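Local structure of purine nucleoside phosphorylase (Schistosoma mansoni, 6B4Q) at residues L242-S247 against E260-V265; P200-P205 against V219-V224; S35-L40 against T116-G121. The protein catalyses the reversible phosphorolysis of purine nucleosides such as inosine and guanosine, releasing the free base and ribose 1-phosphate. All blocks are in the same frame, centred on the assembly; numbering follows the deposited sequence.

The three contacts follow one another in series along the chain, neither nesting nor crossing. Contact 3 comes first and closes the longest loop: 75 residues separate the glycine-rich loop 35-40 from strand 112-121. Contact 2 then brings 200-205 and 219-224 together across 13 residues that hold helix 205-213, and contact 1 joins the end of strand 236-246 to helix 259-283 over 12 residues. Strand 112-121 unites them, pairing in parallel with 236-246 and antiparallel with 218-220. Asn245 O probably accepts from Gly121 N, Val219 O accepts from Gly120 N, and all three contacts touch the pyridin-4-ol in the active-site cleft.

Contact 1. Residues L242-S247 against E260-V265; sequences LIANNS and EKVLAV. With CQG (pyridin-4-ol), chain H.
One wall of the base pocket is built here, where the C-terminal end of a central strand packs against the long last helix, with Ala244 and Val265 giving most of the buried surface. The axes of the short segments 242-246 and 260-265 approach to 8.1 Å and run at 137° to each other. Val265 lies over the strand backbone: its CG1 methyl rests 3.7 Å from Ile243 O, while its CG2 methyl comes equally near Ala244 O, a carbonyl that is hydrogen-bonded to Ser128 OG. With CG1 anti to the backbone N (chi1 178°), the two methyls straddle successive peptide units. One turn earlier in the helix, Val262 presents CG2 to Ala244 CB at 3.9 Å, methyl against methyl, and the same two carbons also border the pyridin-4-ol near its C2. Leu242 reaches the other end of the contact, its CD2 4.0 Å from Val265 O and its CD1 loosely beside Val265 CG1. The two segments thus meet through van der Waals contacts, methyl on methyl and methyl on carbonyl oxygen. Asn245 takes no part in the helix packing; it places OD1 2.8 Å from the ring N of pyridin-4-ol, and Asp250 OD2 accepts a bond from its ND2 and thereby fixes the amide rotation. An asparagine in this role is consistent with purine recognition in trimeric relatives. Leu118 of strand 112-121 lies against both Leu242 and Val262, Phe131 of strand 131-139 meets Leu242, and Asn246 caps helix 247-253.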
ATOM      1  N   LEU A 242      -7.157  22.927   6.017  1.00 17.55           N
ATOM      2  CA  LEU A 242      -7.649  24.034   5.200  1.00 16.88           C
ATOM      3  C   LEU A 242      -7.992  23.483   3.818  1.00 20.52           C
ATOM      4  O   LEU A 242      -7.145  22.865   3.168  1.00 20.21           O
ATOM      5  CB  LEU A 242      -6.601  25.142   5.090  1.00 21.12           C
ATOM      6  CG  LEU A 242      -6.909  26.258   4.079  1.00 20.72           C
ATOM      7  CD1 LEU A 242      -8.237  26.962   4.352  1.00 22.92           C
ATOM      8  CD2 LEU A 242      -5.789  27.303   4.135  1.00 23.04           C
ATOM      9  N   ILE A 243      -9.231  23.676   3.388  1.00 17.93           N
ATOM     10  CA  ILE A 243      -9.712  23.108   2.129  1.00 19.99           C
ATOM     11  C   ILE A 243      -9.314  24.019   0.975  1.00 20.41           C
ATOM     12  O   ILE A 243      -9.691  25.193   0.928  1.00 21.60           O
ATOM     13  CB  ILE A 243     -11.234  22.910   2.164  1.00 20.39           C
ATOM     14  CG1 ILE A 243     -11.658  21.990   3.322  1.00 21.33           C
ATOM     15  CG2 ILE A 243     -11.751  22.422   0.809  1.00 20.24           C
ATOM     16  CD1 ILE A 243     -10.946  20.602   3.303  1.00 21.56           C
ATOM     17  N   ALA A 244      -8.540  23.492   0.035  1.00 21.49           N
ATOM     18  CA  ALA A 244      -8.129  24.295  -1.109  1.00 22.26           C
ATOM     19  C   ALA A 244      -9.112  24.257  -2.280  1.00 20.12           C
ATOM     20  O   ALA A 244      -9.114  25.178  -3.097  1.00 20.80           O
ATOM     21  CB  ALA A 244      -6.754  23.824  -1.585  1.00 23.43           C
ATOM     22  N   ASN A 245      -9.960  23.243  -2.358  1.00 20.83           N
ATOM     23  CA  ASN A 245     -10.806  22.968  -3.508  1.00 22.19           C
ATOM     24  C   ASN A 245     -11.685  21.796  -3.138  1.00 25.13           C
ATOM     25  O   ASN A 245     -11.356  21.049  -2.217  1.00 24.52           O
ATOM     26  CB  ASN A 245      -9.985  22.608  -4.730  1.00 21.50           C
ATOM     27  CG  ASN A 245      -9.262  21.279  -4.557  1.00 27.93           C
ATOM     28  OD1 ASN A 245      -8.376  21.152  -3.697  1.00 28.15           O
ATOM     29  ND2 ASN A 245      -9.643  20.268  -5.361  1.00 26.11           N
ATOM     30  N   ASN A 246     -12.764  21.594  -3.905  1.00 22.48           N
ATOM     31  CA  ASN A 246     -13.602  20.401  -3.762  1.00 20.49           C
ATOM     32  C   ASN A 246     -13.327  19.482  -4.957  1.00 21.66           C
ATOM     33  O   ASN A 246     -13.712  19.794  -6.092  1.00 21.94           O
ATOM     34  CB  ASN A 246     -15.092  20.754  -3.668  1.00 23.85           C
ATOM     35  CG  ASN A 246     -15.927  19.562  -3.306  1.00 26.18           C
ATOM     36  OD1 ASN A 246     -16.083  18.663  -4.121  1.00 25.08           O
ATOM     37  ND2 ASN A 246     -16.449  19.517  -2.061  1.00 26.37           N
ATOM     38  N   SER A 247     -12.677  18.337  -4.680  1.00 22.51           N
ATOM     39  CA  SER A 247     -12.247  17.423  -5.730  1.00 22.49           C
ATOM     40  C   SER A 247     -13.415  16.784  -6.451  1.00 21.37           C
ATOM     41  O   SER A 247     -13.278  16.403  -7.616  1.00 21.69           O
ATOM     42  CB  SER A 247     -11.369  16.306  -5.135  1.00 27.07           C
ATOM     43  OG  SER A 247     -10.264  16.873  -4.462  1.00 27.04           O
ATOM     44  N   GLU A 260       0.029  25.926  -7.208  1.00 28.32           N
ATOM     45  CA  GLU A 260      -0.123  27.378  -7.175  1.00 26.44           C
ATOM     46  C   GLU A 260      -1.493  27.780  -6.634  1.00 23.34           C
ATOM     47  O   GLU A 260      -1.597  28.662  -5.765  1.00 26.82           O
ATOM     48  CB  GLU A 260       0.112  27.944  -8.581  1.00 30.84           C
ATOM     49  CG  GLU A 260       1.566  27.774  -9.102  1.00 43.23           C
ATOM     50  CD  GLU A 260       2.010  26.311  -9.350  1.00 49.04           C
ATOM     51  OE1 GLU A 260       1.212  25.489  -9.860  1.00 47.94           O
ATOM     52  OE2 GLU A 260       3.175  25.981  -9.027  1.00 53.41           O
ATOM     53  N   LYS A 261      -2.563  27.141  -7.119  1.00 25.67           N
ATOM     54  CA  LYS A 261      -3.900  27.432  -6.582  1.00 23.15           C
ATOM     55  C   LYS A 261      -3.991  27.113  -5.092  1.00 23.87           C
ATOM     56  O   LYS A 261      -4.657  27.833  -4.325  1.00 24.47           O
ATOM     57  CB  LYS A 261      -4.969  26.648  -7.348  1.00 27.08           C
ATOM     58  CG  LYS A 261      -5.183  27.044  -8.825  1.00 28.50           C
ATOM     59  CD  LYS A 261      -6.179  26.072  -9.482  1.00 31.19           C
ATOM     60  CE  LYS A 261      -6.404  26.411 -10.956  1.00 40.37           C
ATOM     61  NZ  LYS A 261      -7.361  25.476 -11.626  1.00 44.55           N
ATOM     62  N   VAL A 262      -3.329  26.044  -4.661  1.00 22.84           N
ATOM     63  CA  VAL A 262      -3.355  25.667  -3.249  1.00 22.07           C
ATOM     64  C   VAL A 262      -2.707  26.751  -2.392  1.00 22.74           C
ATOM     65  O   VAL A 262      -3.269  27.173  -1.375  1.00 21.37           O
ATOM     66  CB  VAL A 262      -2.669  24.303  -3.056  1.00 23.96           C
ATOM     67  CG1 VAL A 262      -2.513  23.992  -1.591  1.00 25.37           C
ATOM     68  CG2 VAL A 262      -3.503  23.203  -3.720  1.00 24.44           C
ATOM     69  N   LEU A 263      -1.512  27.204  -2.779  1.00 24.09           N
ATOM     70  CA  LEU A 263      -0.814  28.220  -1.995  1.00 22.98           C
ATOM     71  C   LEU A 263      -1.566  29.543  -1.971  1.00 24.70           C
ATOM     72  O   LEU A 263      -1.456  30.300  -0.999  1.00 24.03           O
ATOM     73  CB  LEU A 263       0.596  28.454  -2.529  1.00 26.28           C
ATOM     74  CG  LEU A 263       1.629  27.329  -2.346  1.00 26.34           C
ATOM     75  CD1 LEU A 263       3.011  27.746  -2.824  1.00 33.66           C
ATOM     76  CD2 LEU A 263       1.674  26.913  -0.894  1.00 30.27           C
ATOM     77  N   ALA A 264      -2.320  29.857  -3.024  1.00 22.73           N
ATOM     78  CA  ALA A 264      -3.104  31.099  -2.993  1.00 23.98           C
ATOM     79  C   ALA A 264      -4.240  31.023  -1.968  1.00 23.01           C
ATOM     80  O   ALA A 264      -4.549  32.027  -1.297  1.00 24.88           O
ATOM     81  CB  ALA A 264      -3.646  31.404  -4.385  1.00 28.65           C
ATOM     82  N   VAL A 265      -4.855  29.844  -1.798  1.00 22.85           N
ATOM     83  CA  VAL A 265      -5.847  29.692  -0.729  1.00 25.28           C
ATOM     84  C   VAL A 265      -5.176  29.796   0.644  1.00 24.95           C
ATOM     85  O   VAL A 265      -5.727  30.401   1.574  1.00 24.36           O
ATOM     86  CB  VAL A 265      -6.631  28.368  -0.864  1.00 23.54           C
ATOM     87  CG1 VAL A 265      -7.614  28.216   0.298  1.00 26.60           C
ATOM     88  CG2 VAL A 265      -7.381  28.295  -2.203  1.00 27.62           C
TER
HETATM   89  C4  CQG H 307      -5.576  17.435  -2.557  0.97 24.25           C
HETATM   90  C3  CQG H 307      -6.419  18.406  -3.063  0.97 25.61           C
HETATM   91  C2  CQG H 307      -5.190  20.059  -1.895  0.97 23.38           C
HETATM   92  C1  CQG H 307      -4.343  19.090  -1.397  0.97 26.99           C
HETATM   93  O   CQG H 307      -3.683  16.843  -1.220  0.97 21.96           O
HETATM   94  C   CQG H 307      -4.562  17.794  -1.739  0.97 22.93           C
HETATM   95  N   CQG H 307      -6.217  19.702  -2.728  0.97 22.80           N

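Contact 2. Residues P200-P205 against V219-V224. With CQG (pyridin-4-ol), chain H; DMS (dimethyl sulfoxide), chain C; DMS (dimethyl sulfoxide), chain F.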
ATOM      1  N   PRO A 200       2.988  11.653  -4.318  1.00 14.36           N
ATOM      2  CA  PRO A 200       2.744  13.095  -4.344  1.00 17.12           C
ATOM      3  C   PRO A 200       1.771  13.583  -5.441  1.00 19.13           C
ATOM      4  O   PRO A 200       1.555  14.800  -5.570  1.00 17.97           O
ATOM      5  CB  PRO A 200       4.146  13.645  -4.612  1.00 16.83           C
ATOM      6  CG  PRO A 200       4.703  12.626  -5.603  1.00 17.38           C
ATOM      7  CD  PRO A 200       4.208  11.300  -5.059  1.00 16.65           C
ATOM      8  N   THR A 201       1.223  12.682  -6.253  1.00 16.12           N
ATOM      9  CA  THR A 201       0.190  13.086  -7.206  1.00 16.95           C
ATOM     10  C   THR A 201      -1.115  13.373  -6.467  1.00 16.86           C
ATOM     11  O   THR A 201      -1.491  12.648  -5.542  1.00 17.85           O
ATOM     12  CB  THR A 201      -0.054  12.007  -8.264  1.00 17.46           C
ATOM     13  OG1 THR A 201      -0.352  10.753  -7.642  1.00 17.18           O
ATOM     14  CG2 THR A 201       1.197  11.783  -9.128  1.00 17.68           C
ATOM     15  N   TYR A 202      -1.812  14.416  -6.907  1.00 18.17           N
ATOM     16  CA  TYR A 202      -3.146  14.678  -6.384  1.00 19.94           C
ATOM     17  C   TYR A 202      -4.024  13.472  -6.700  1.00 17.98           C
ATOM     18  O   TYR A 202      -3.840  12.809  -7.726  1.00 19.07           O
ATOM     19  CB  TYR A 202      -3.738  15.965  -7.004  1.00 20.49           C
ATOM     20  CG  TYR A 202      -3.030  17.238  -6.538  1.00 20.23           C
ATOM     21  CD1 TYR A 202      -3.123  17.672  -5.211  1.00 22.58           C
ATOM     22  CD2 TYR A 202      -2.259  17.985  -7.414  1.00 19.18           C
ATOM     23  CE1 TYR A 202      -2.471  18.855  -4.785  1.00 22.80           C
ATOM     24  CE2 TYR A 202      -1.616  19.152  -7.006  1.00 20.48           C
ATOM     25  CZ  TYR A 202      -1.694  19.551  -5.675  1.00 20.13           C
ATOM     26  OH  TYR A 202      -1.027  20.697  -5.281  1.00 22.27           O
ATOM     27  N   GLU A 203      -4.999  13.201  -5.832  1.00 20.45           N
ATOM     28  CA  GLU A 203      -5.999  12.180  -6.146  1.00 21.50           C
ATOM     29  C   GLU A 203      -6.614  12.390  -7.534  1.00 19.81           C
ATOM     30  O   GLU A 203      -7.012  13.502  -7.910  1.00 19.44           O
ATOM     31  CB  GLU A 203      -7.094  12.169  -5.050  1.00 26.68           C
ATOM     32  CG  GLU A 203      -8.056  13.427  -4.947  1.00 32.08           C
ATOM     33  CD  GLU A 203      -7.468  14.637  -4.253  1.00 32.82           C
ATOM     34  OE1 GLU A 203      -6.317  14.551  -3.819  1.00 25.04           O
ATOM     35  OE2 GLU A 203      -8.161  15.712  -4.137  1.00 33.95           O
ATOM     36  N   SER A 204      -6.655  11.319  -8.321  1.00 19.16           N
ATOM     37  CA  SER A 204      -7.289  11.370  -9.624  1.00 18.30           C
ATOM     38  C   SER A 204      -8.804  11.561  -9.476  1.00 19.64           C
ATOM     39  O   SER A 204      -9.380  11.265  -8.425  1.00 21.48           O
ATOM     40  CB  SER A 204      -7.015  10.085 -10.395  1.00 19.91           C
ATOM     41  OG  SER A 204      -7.748   9.028  -9.810  1.00 19.22           O
ATOM     42  N   PRO A 205      -9.466  12.010 -10.532  1.00 19.86           N
ATOM     43  CA  PRO A 205     -10.928  12.171 -10.473  1.00 25.20           C
ATOM     44  C   PRO A 205     -11.655  10.913 -10.040  1.00 24.39           C
ATOM     45  O   PRO A 205     -12.609  10.995  -9.251  1.00 21.82           O
ATOM     46  CB  PRO A 205     -11.291  12.568 -11.904  1.00 27.05           C
ATOM     47  CG  PRO A 205     -10.064  13.183 -12.456  1.00 27.08           C
ATOM     48  CD  PRO A 205      -8.898  12.567 -11.781  1.00 21.70           C
ATOM     49  N   VAL A 219      -9.243  14.789   1.847  1.00 18.22           N
ATOM     50  CA  VAL A 219      -8.104  13.954   1.445  1.00 17.28           C
ATOM     51  C   VAL A 219      -6.837  14.813   1.408  1.00 17.46           C
ATOM     52  O   VAL A 219      -6.862  15.966   0.956  1.00 16.35           O
ATOM     53  CB  VAL A 219      -8.372  13.264   0.074  1.00 16.01           C
ATOM     54  CG1 VAL A 219      -8.684  14.265  -0.991  1.00 19.50           C
ATOM     55  CG2 VAL A 219      -7.200  12.376  -0.357  1.00 19.24           C
ATOM     56  N   GLY A 220      -5.722  14.247   1.886  1.00 15.89           N
ATOM     57  CA  GLY A 220      -4.447  14.937   1.807  1.00 17.49           C
ATOM     58  C   GLY A 220      -3.291  13.966   1.985  1.00 17.56           C
ATOM     59  O   GLY A 220      -3.483  12.763   2.183  1.00 17.35           O
ATOM     60  N   MET A 221      -2.073  14.531   1.936  1.00 17.23           N
ATOM     61  CA  MET A 221      -0.842  13.752   1.827  1.00 16.86           C
ATOM     62  C   MET A 221       0.050  13.824   3.072  1.00 17.14           C
ATOM     63  O   MET A 221       1.245  13.528   2.973  1.00 17.75           O
ATOM     64  CB  MET A 221      -0.028  14.226   0.610  1.00 19.91           C
ATOM     65  CG  MET A 221      -0.735  14.267  -0.705  1.00 19.62           C
ATOM     66  SD  MET A 221       0.352  14.939  -2.010  1.00 19.02           S
ATOM     67  CE  MET A 221      -0.881  15.252  -3.277  1.00 19.82           C
ATOM     68  N   SER A 222      -0.482  14.213   4.228  1.00 15.84           N
ATOM     69  CA  SER A 222       0.335  14.443   5.413  1.00 17.94           C
ATOM     70  C   SER A 222      -0.441  14.027   6.659  1.00 17.74           C
ATOM     71  O   SER A 222      -1.488  13.366   6.578  1.00 17.34           O
ATOM     72  CB  SER A 222       0.756  15.915   5.507  1.00 21.47           C
ATOM     73  OG  SER A 222      -0.377  16.712   5.796  1.00 23.95           O
ATOM     74  N   THR A 223       0.114  14.410   7.826  1.00 17.50           N
ATOM     75  CA  THR A 223      -0.578  14.449   9.118  1.00 17.31           C
ATOM     76  C   THR A 223      -0.790  13.093   9.796  1.00 18.57           C
ATOM     77  O   THR A 223      -0.452  12.939  10.977  1.00 18.97           O
ATOM     78  CB  THR A 223      -1.900  15.198   8.942  1.00 19.47           C
ATOM     79  OG1 THR A 223      -1.609  16.563   8.586  1.00 22.66           O
ATOM     80  CG2 THR A 223      -2.689  15.218  10.246  1.00 21.73           C
ATOM     81  N   VAL A 224      -1.361  12.107   9.101  1.00 16.91           N
ATOM     82  CA  VAL A 224      -1.645  10.808   9.749  1.00 17.21           C
ATOM     83  C   VAL A 224      -0.395  10.140  10.317  1.00 16.39           C
ATOM     84  O   VAL A 224      -0.465   9.599  11.438  1.00 15.82           O
ATOM     85  CB  VAL A 224      -2.447   9.913   8.786  1.00 15.75           C
ATOM     86  CG1 VAL A 224      -2.477   8.470   9.240  1.00 16.85           C
ATOM     87  CG2 VAL A 224      -3.875  10.428   8.664  1.00 16.35           C
TER
HETATM   88  C4  CQG H 307      -5.576  17.435  -2.557  0.97 24.25           C
HETATM   89  C3  CQG H 307      -6.419  18.406  -3.063  0.97 25.61           C
HETATM   90  C2  CQG H 307      -5.190  20.059  -1.895  0.97 23.38           C
HETATM   91  C1  CQG H 307      -4.343  19.090  -1.397  0.97 26.99           C
HETATM   92  O   CQG H 307      -3.683  16.843  -1.220  0.97 21.96           O
HETATM   93  C   CQG H 307      -4.562  17.794  -1.739  0.97 22.93           C
HETATM   94  N   CQG H 307      -6.217  19.702  -2.728  0.97 22.80           N
HETATM   95  S   DMS C 302       0.037  20.415  -1.574  1.00 36.64           S
HETATM   96  O   DMS C 302      -0.711  21.091  -2.694  1.00 32.77           O
HETATM   97  C1  DMS C 302      -0.751  20.614   0.030  1.00 38.24           C
HETATM   98  C2  DMS C 302      -0.111  18.614  -1.739  1.00 29.14           C
HETATM   99  S   DMS F 305       0.582  20.610   4.406  1.00 68.47           S
HETATM  100  O   DMS F 305       0.089  19.212   4.226  1.00 66.88           O
HETATM  101  C1  DMS F 305       2.397  20.630   4.313  1.00 68.54           C
HETATM  102  C2  DMS F 305       0.290  21.543   2.902  1.00 72.37           C
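The active-site pocket is bordered here by the loop before helix 205-213, whose Glu203 meets Val219 of strand 218-220, and by Met221 just beyond that strand. The touching parts run nearly antiparallel, 169° apart. Val219 lays its CG1 methyl against the glutamate carboxylate, 3.5 Å from Glu203 CD, the two side chains crossing at a slant. A chain bent at chi2 (-79°) brings that carboxylate to the bound pyridin-4-ol, with OE1 3.2 Å from ligand C4; OE2 has a probable, unusually short hydrogen bond with Ser247 OG. Its place beside the ring is consistent with the base-binding glutamate of trimeric purine nucleoside phosphorylases. Met221 reaches across to the loop, extended beyond CG, and buries its CE methyl 3.4 Å from Pro200 O, an oxygen with no polar partner in the model, and 3.5 Å from Thr201 O. The same methyl approaches Tyr202 CD1 obliquely at 3.8 Å. The Tyr202 ring turns its CD1 edge to the face of pyridin-4-ol, while Tyr202 OH donates to a dimethyl sulfoxide oxygen at 2.6 Å. Ser222 OG donates to the O of a second dimethyl sulfoxide (3.0 Å). Phe161 of the second subunit packs on Tyr202, and Asn147 of that subunit binds Thr201 OG1. Within the chain, strand 218-220 lies beside strand 112-121, Val219 leans on Leu211 of helix 205-213, and Tyr202 touches Val262 of helix 259-283.

Contact 3. Residues S35-L40 against T116-G121. With CQG (pyridin-4-ol), chain H.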
ATOM      1  N   SER A  35       2.016  24.076   4.672  1.00 32.86           N
ATOM      2  CA  SER A  35       2.744  24.963   3.768  1.00 37.42           C
ATOM      3  C   SER A  35       1.968  26.260   3.564  1.00 34.32           C
ATOM      4  O   SER A  35       0.763  26.237   3.290  1.00 36.58           O
ATOM      5  CB  SER A  35       2.983  24.265   2.432  1.00 48.00           C
ATOM      6  OG  SER A  35       1.749  23.977   1.793  1.00 54.39           O
ATOM      7  N   GLY A  36       2.670  27.394   3.677  1.00 32.94           N
ATOM      8  CA  GLY A  36       2.044  28.700   3.617  1.00 32.57           C
ATOM      9  C   GLY A  36       1.351  29.121   4.902  1.00 30.50           C
ATOM     10  O   GLY A  36       0.826  30.243   4.961  1.00 35.54           O
ATOM     11  N   LEU A  37       1.355  28.273   5.929  1.00 28.81           N
ATOM     12  CA  LEU A  37       0.622  28.503   7.176  1.00 28.19           C
ATOM     13  C   LEU A  37       1.566  28.614   8.377  1.00 27.83           C
ATOM     14  O   LEU A  37       1.186  28.292   9.509  1.00 29.08           O
ATOM     15  CB  LEU A  37      -0.401  27.383   7.405  1.00 27.72           C
ATOM     16  CG  LEU A  37      -1.361  27.120   6.223  1.00 31.37           C
ATOM     17  CD1 LEU A  37      -2.284  25.920   6.551  1.00 36.23           C
ATOM     18  CD2 LEU A  37      -2.190  28.365   5.858  1.00 35.65           C
ATOM     19  N   GLY A  38       2.793  29.098   8.159  1.00 30.59           N
ATOM     20  CA  GLY A  38       3.808  29.100   9.200  1.00 31.02           C
ATOM     21  C   GLY A  38       4.138  30.435   9.837  1.00 32.67           C
ATOM     22  O   GLY A  38       5.092  30.504  10.624  1.00 35.38           O
ATOM     23  N   LYS A  39       3.376  31.485   9.566  1.00 31.82           N
ATOM     24  CA  LYS A  39       3.736  32.823  10.048  1.00 35.81           C
ATOM     25  C   LYS A  39       3.771  32.895  11.573  1.00 35.82           C
ATOM     26  O   LYS A  39       4.561  33.661  12.132  1.00 38.92           O
ATOM     27  CB  LYS A  39       2.764  33.863   9.490  1.00 40.03           C
ATOM     28  CG  LYS A  39       3.029  35.313   9.982  1.00 48.62           C
ATOM     29  CD  LYS A  39       2.081  36.343   9.338  1.00 57.09           C
ATOM     30  CE  LYS A  39       1.837  37.587  10.228  1.00 63.57           C
ATOM     31  NZ  LYS A  39       2.880  37.826  11.286  1.00 66.02           N
ATOM     32  N   LEU A  40       2.945  32.097  12.264  1.00 35.08           N
ATOM     33  CA  LEU A  40       2.954  32.115  13.728  1.00 35.83           C
ATOM     34  C   LEU A  40       4.341  31.818  14.284  1.00 39.14           C
ATOM     35  O   LEU A  40       4.726  32.372  15.322  1.00 39.40           O
ATOM     36  CB  LEU A  40       1.939  31.100  14.278  1.00 35.69           C
ATOM     37  CG  LEU A  40       1.773  30.992  15.805  1.00 40.57           C
ATOM     38  CD1 LEU A  40       1.390  32.324  16.430  1.00 43.55           C
ATOM     39  CD2 LEU A  40       0.722  29.954  16.155  1.00 40.73           C
ATOM     40  N   THR A 116      -1.617  21.700  11.430  1.00 20.61           N
ATOM     41  CA  THR A 116      -2.416  22.151  10.284  1.00 21.04           C
ATOM     42  C   THR A 116      -1.890  21.560   8.972  1.00 20.34           C
ATOM     43  O   THR A 116      -0.704  21.198   8.849  1.00 20.06           O
ATOM     44  CB  THR A 116      -2.485  23.705  10.176  1.00 20.52           C
ATOM     45  OG1 THR A 116      -1.177  24.278   9.966  1.00 22.69           O
ATOM     46  CG2 THR A 116      -3.087  24.315  11.419  1.00 21.70           C
ATOM     47  N   ASN A 117      -2.794  21.459   7.984  1.00 19.61           N
ATOM     48  CA  ASN A 117      -2.466  20.955   6.650  1.00 18.55           C
ATOM     49  C   ASN A 117      -3.402  21.564   5.609  1.00 19.87           C
ATOM     50  O   ASN A 117      -4.403  22.206   5.939  1.00 20.52           O
ATOM     51  CB  ASN A 117      -2.500  19.420   6.616  1.00 20.47           C
ATOM     52  CG  ASN A 117      -3.895  18.836   6.837  1.00 23.47           C
ATOM     53  OD1 ASN A 117      -4.809  19.133   6.102  1.00 23.98           O
ATOM     54  ND2 ASN A 117      -4.031  17.949   7.818  1.00 31.26           N
ATOM     55  N   LEU A 118      -3.012  21.407   4.334  1.00 18.75           N
ATOM     56  CA  LEU A 118      -3.839  21.745   3.179  1.00 19.07           C
ATOM     57  C   LEU A 118      -4.403  20.459   2.566  1.00 19.95           C
ATOM     58  O   LEU A 118      -3.710  19.431   2.488  1.00 21.12           O
ATOM     59  CB  LEU A 118      -3.042  22.544   2.153  1.00 22.88           C
ATOM     60  CG  LEU A 118      -2.834  24.034   2.556  1.00 27.68           C
ATOM     61  CD1 LEU A 118      -1.449  24.513   2.169  1.00 39.68           C
ATOM     62  CD2 LEU A 118      -3.912  24.862   1.915  1.00 31.22           C
ATOM     63  N   ALA A 119      -5.685  20.486   2.198  1.00 19.74           N
ATOM     64  CA  ALA A 119      -6.376  19.264   1.791  1.00 17.90           C
ATOM     65  C   ALA A 119      -7.412  19.541   0.703  1.00 21.19           C
ATOM     66  O   ALA A 119      -7.833  20.687   0.493  1.00 20.02           O
ATOM     67  CB  ALA A 119      -7.055  18.606   2.997  1.00 17.92           C
ATOM     68  N   GLY A 120      -7.855  18.464   0.047  1.00 18.11           N
ATOM     69  CA  GLY A 120      -8.980  18.518  -0.880  1.00 20.18           C
ATOM     70  C   GLY A 120     -10.297  18.113  -0.222  1.00 19.69           C
ATOM     71  O   GLY A 120     -10.325  17.228   0.633  1.00 19.21           O
ATOM     72  N   GLY A 121     -11.371  18.800  -0.611  1.00 19.11           N
ATOM     73  CA  GLY A 121     -12.705  18.456  -0.116  1.00 20.33           C
ATOM     74  C   GLY A 121     -13.361  17.335  -0.911  1.00 21.15           C
ATOM     75  O   GLY A 121     -13.356  17.347  -2.149  1.00 22.49           O
TER
HETATM   76  C4  CQG H 307      -5.576  17.435  -2.557  0.97 24.25           C
HETATM   77  C3  CQG H 307      -6.419  18.406  -3.063  0.97 25.61           C
HETATM   78  C2  CQG H 307      -5.190  20.059  -1.895  0.97 23.38           C
HETATM   79  C1  CQG H 307      -4.343  19.090  -1.397  0.97 26.99           C
HETATM   80  O   CQG H 307      -3.683  16.843  -1.220  0.97 21.96           O
HETATM   81  C   CQG H 307      -4.562  17.794  -1.739  0.97 22.93           C
HETATM   82  N   CQG H 307      -6.217  19.702  -2.728  0.97 22.80           N
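The backbones of loop 35-40 and strand 112-121 stay well apart, with Ser35 CA 7.2 Å from Asn117 CA and Leu37 CA 7.7 Å from Thr116 CA, so side chains bridge the gap. The loop carries the glycine-rich Gly-Ser-Gly-Leu-Gly sequence that follows the first strand of the phosphorylase fold, and by analogy with relatives it probably takes part in binding phosphate; a dimethyl sulfoxide lies close to Ser35. Leu37 and Leu118 bury most of the surface. In Leu37, CG sits beside the backbone N, anti to the carbonyl carbon (chi1 -53°), which, with chi2 near 180°, carries CD1 toward the strand, 3.9 Å from Thr116 OG1 and 4.3 Å from Asn117 O. The threonine hydroxyl is bound to Gly34 N and to the modified residue CME at position 33, tying the strand to the start of the loop. Leu37 also packs on Ala266 and Leu273 of helix 259-283 and on Leu242 of strand 236-246, so it fills the angle between helix and sheet. On the opposite side of the strand from Leu37, Asn117 bonds through OD1 to Ser241 and through ND2 to Thr223 OG1. Leu118 points its CD1 at Ser35; the resulting carbon–oxygen approaches are too short to trust. Farther along, the strand backbone passes over one face of the pyridin-4-ol, where Gly120 CA lies 3.4 Å from ligand C3.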